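Local coordinates for cellulose-binding protein (PDB 2YHG) that probably takes part in carbohydrate metabolism, the whole protein perhaps binding polysaccharide and hydrolysing glycosidic bonds, and has a nucleoside hydrolase-like domain in this C-terminal piece, at residues A[136-141]-A[178-183]. Residues are numbered along the deposited sequence; the frame is centred on the assembly and turned at random.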
ATOM      1  N   ALA A 136      10.206  17.713  -2.911  1.00  8.98           N
ATOM      2  CA  ALA A 136       9.814  18.465  -1.727  1.00 10.00           C
ATOM      3  C   ALA A 136       9.344  17.553  -0.614  1.00 10.15           C
ATOM      4  O   ALA A 136       9.626  17.778   0.571  1.00 11.48           O
ATOM      5  CB  ALA A 136       8.749  19.483  -2.069  1.00 11.22           C
ATOM      6  N   ALA A 137       8.640  16.484  -0.967  1.00  9.45           N
ATOM      7  CA  ALA A 137       8.153  15.542   0.048  1.00  9.47           C
ATOM      8  C   ALA A 137       9.297  14.800   0.698  1.00  9.80           C
ATOM      9  O   ALA A 137       9.346  14.655   1.929  1.00 11.63           O
ATOM     10  CB  ALA A 137       7.179  14.558  -0.588  1.00 10.26           C
ATOM     11  N   VAL A 138      10.246  14.321  -0.086  1.00 10.11           N
ATOM     12  CA  VAL A 138      11.385  13.604   0.464  1.00 10.63           C
ATOM     13  C   VAL A 138      12.224  14.521   1.332  1.00 11.25           C
ATOM     14  O   VAL A 138      12.731  14.103   2.376  1.00 12.26           O
ATOM     15  CB  VAL A 138      12.213  12.946  -0.636  1.00 10.36           C
ATOM     16  CG1 VAL A 138      13.472  12.301  -0.047  1.00 13.09           C
ATOM     17  CG2 VAL A 138      11.359  11.904  -1.398  1.00 12.11           C
ATOM     18  N   ASP A 139      12.344  15.792   0.952  1.00 10.79           N
ATOM     19  CA  ASP A 139      13.124  16.745   1.705  1.00 12.46           C
ATOM     20  C   ASP A 139      12.465  17.131   3.028  1.00 12.71           C
ATOM     21  O   ASP A 139      13.129  17.648   3.909  1.00 15.16           O
ATOM     22  CB  ASP A 139      13.368  18.003   0.884  1.00 12.01           C
ATOM     23  CG  ASP A 139      14.394  17.844  -0.223  1.00 12.40           C
ATOM     24  OD1 ASP A 139      15.155  16.880  -0.225  1.00 13.67           O
ATOM     25  OD2 ASP A 139      14.470  18.799  -1.030  1.00 12.97           O
ATOM     26  N   LYS A 140      11.146  17.008   3.147  1.00 12.53           N
ATOM     27  CA  LYS A 140      10.403  17.518   4.294  1.00 13.11           C
ATOM     28  C   LYS A 140      10.951  16.923   5.587  1.00 11.84           C
ATOM     29  O   LYS A 140      11.297  15.740   5.654  1.00 13.94           O
ATOM     30  CB  LYS A 140       8.923  17.188   4.124  1.00 13.67           C
ATOM     31  CG  LYS A 140       7.970  17.857   5.058  1.00 16.33           C
ATOM     32  CD  LYS A 140       6.518  17.520   4.729  1.00 16.87           C
ATOM     33  CE  LYS A 140       5.530  18.215   5.624  1.00 20.88           C
ATOM     34  NZ  LYS A 140       4.156  17.737   5.384  1.00 23.94           N
ATOM     35  N   ASP A 141      10.852  17.717   6.647  1.00 13.28           N
ATOM     36  CA  ASP A 141      11.312  17.339   7.983  1.00 12.62           C
ATOM     37  C   ASP A 141      10.280  16.496   8.704  1.00 14.02           C
ATOM     38  O   ASP A 141       9.969  16.718   9.867  1.00 15.18           O
ATOM     39  CB  ASP A 141      11.704  18.570   8.825  1.00 14.08           C
ATOM     40  CG  ASP A 141      10.511  19.385   9.233  1.00 14.74           C
ATOM     41  OD1 ASP A 141       9.488  19.373   8.508  1.00 19.81           O
ATOM     42  OD2 ASP A 141      10.604  20.060  10.285  1.00 19.04           O
ATOM     43  N   SER A 178      17.683   7.450   1.011  1.00  8.75           N
ATOM     44  CA  SER A 178      17.372   6.712   2.218  1.00 10.20           C
ATOM     45  C   SER A 178      15.959   6.944   2.735  1.00  9.34           C
ATOM     46  O   SER A 178      15.427   6.124   3.484  1.00 10.55           O
ATOM     47  CB  SER A 178      18.372   7.048   3.324  1.00 11.57           C
ATOM     48  OG  SER A 178      18.133   8.298   3.931  1.00 15.40           O
ATOM     49  N   LYS A 179      15.363   8.078   2.348  1.00  8.70           N
ATOM     50  CA  LYS A 179      14.045   8.448   2.804  1.00  9.26           C
ATOM     51  C   LYS A 179      12.917   8.100   1.819  1.00  9.25           C
ATOM     52  O   LYS A 179      11.764   8.293   2.134  1.00 11.13           O
ATOM     53  CB  LYS A 179      14.016   9.941   3.072  1.00  9.97           C
ATOM     54  CG  LYS A 179      14.892  10.337   4.231  1.00 13.13           C
ATOM     55  CD  LYS A 179      14.928  11.809   4.503  1.00 14.10           C
ATOM     56  CE  LYS A 179      15.514  12.562   3.332  1.00 14.75           C
ATOM     57  NZ  LYS A 179      15.776  13.991   3.659  1.00 17.32           N
ATOM     58  N   LEU A 180      13.276   7.548   0.670  1.00  8.27           N
ATOM     59  CA  LEU A 180      12.341   7.192  -0.402  1.00  7.78           C
ATOM     60  C   LEU A 180      12.152   5.674  -0.422  1.00  7.12           C
ATOM     61  O   LEU A 180      13.052   4.924  -0.053  1.00  7.75           O
ATOM     62  CB  LEU A 180      12.922   7.687  -1.719  1.00  7.64           C
ATOM     63  CG  LEU A 180      12.066   7.558  -2.985  1.00  8.33           C
ATOM     64  CD1 LEU A 180      10.751   8.293  -2.879  1.00  9.86           C
ATOM     65  CD2 LEU A 180      12.890   8.028  -4.165  1.00  9.56           C
ATOM     66  N   ARG A 181      10.994   5.236  -0.926  1.00  7.27           N
ATOM     67  CA  ARG A 181      10.754   3.847  -1.296  1.00  7.45           C
ATOM     68  C   ARG A 181       9.916   3.871  -2.558  1.00  6.58           C
ATOM     69  O   ARG A 181       9.103   4.788  -2.725  1.00  7.51           O
ATOM     70  CB  ARG A 181      10.028   3.030  -0.250  1.00  9.32           C
ATOM     71  CG  ARG A 181      10.836   2.719   1.010  1.00 10.44           C
ATOM     72  CD  ARG A 181      10.472   3.716   2.078  1.00 10.05           C
ATOM     73  NE  ARG A 181      11.159   3.370   3.360  1.00  9.72           N
ATOM     74  CZ  ARG A 181      12.381   3.774   3.694  1.00  9.06           C
ATOM     75  NH1 ARG A 181      13.105   4.522   2.893  1.00  8.56           N
ATOM     76  NH2 ARG A 181      12.789   3.568   4.928  1.00 10.19           N
ATOM     77  N   VAL A 182      10.118   2.896  -3.433  1.00  6.24           N
ATOM     78  CA  VAL A 182       9.341   2.810  -4.658  1.00  6.07           C
ATOM     79  C   VAL A 182       8.571   1.501  -4.694  1.00  5.62           C
ATOM     80  O   VAL A 182       9.133   0.423  -4.471  1.00  6.32           O
ATOM     81  CB  VAL A 182      10.252   2.928  -5.907  1.00  6.88           C
ATOM     82  CG1 VAL A 182       9.456   2.714  -7.201  1.00  7.69           C
ATOM     83  CG2 VAL A 182      10.945   4.301  -5.929  1.00  8.03           C
ATOM     84  N   TYR A 183       7.280   1.614  -5.045  1.00  5.64           N
ATOM     85  CA  TYR A 183       6.442   0.441  -5.344  1.00  5.67           C
ATOM     86  C   TYR A 183       5.997   0.596  -6.796  1.00  5.40           C
ATOM     87  O   TYR A 183       5.186   1.453  -7.119  1.00  5.70           O
ATOM     88  CB  TYR A 183       5.239   0.355  -4.384  1.00  6.27           C
ATOM     89  CG  TYR A 183       4.542  -0.981  -4.389  1.00  5.78           C
ATOM     90  CD1 TYR A 183       3.926  -1.477  -5.530  1.00  5.89           C
ATOM     91  CD2 TYR A 183       4.451  -1.747  -3.244  1.00  6.46           C
ATOM     92  CE1 TYR A 183       3.231  -2.666  -5.499  1.00  6.26           C
ATOM     93  CE2 TYR A 183       3.754  -2.970  -3.212  1.00  5.89           C
ATOM     94  CZ  TYR A 183       3.146  -3.416  -4.360  1.00  5.64           C
ATOM     95  OH  TYR A 183       2.416  -4.588  -4.420  1.00  6.90           O
TER
HETATM   96  O   HOH W   1      16.555  14.969   1.209  1.00 14.48           O
HETATM   97  O   HOH W   2      14.114  15.085   5.689  1.00 16.61           O
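Lys-179 and Val-138 meet through both polar and apolar atoms. The polar part centres on the ammonium group: Lys-179 NZ gives a weak hydrogen bond to the backbone O of Val-138, 3.3 Å away. Two waters extend this link to the helix end and the residue after it. Lys-179 NZ donates to water 1 at 2.8 Å, which in turn donates to Asp-139 OD1, and also to water 2, which donates to the backbone O of Lys-140. Asp-139 OD1 and Lys-179 NZ stay 4.9 Å apart, so the opposite charges are linked through water; the direct salt bridge of Asp-139 goes from OD2 to Arg-168. A bend at chi3 (-63°) in the otherwise extended end of the lysine brings its ammonium group to the carbonyl.

The apolar part is shared between the two methyls of Val-138. CG1, anti to the backbone N (chi1 175°), packs against the lysine stem, 3.9 Å from Lys-179 CB. The other methyl, Val-138 CG2, touches Leu-180 CD1 at 3.9 Å, the two side chains crossing at about a right angle.

The C-terminal end of helix 129-139 thus packs against Lys-179, just before strand 180-185, and Leu-180, its first residue. The parallel sheet has the 3-2-1-4-5-6 strand order of a Rossmann-like alpha/beta fold. Adjacent strand 146-150 offers Val-146 to Val-138 and Ala-148 to Leu-180, while the side chains of Val-138 and Asp-139 also touch Phe-176 of helix 170-178.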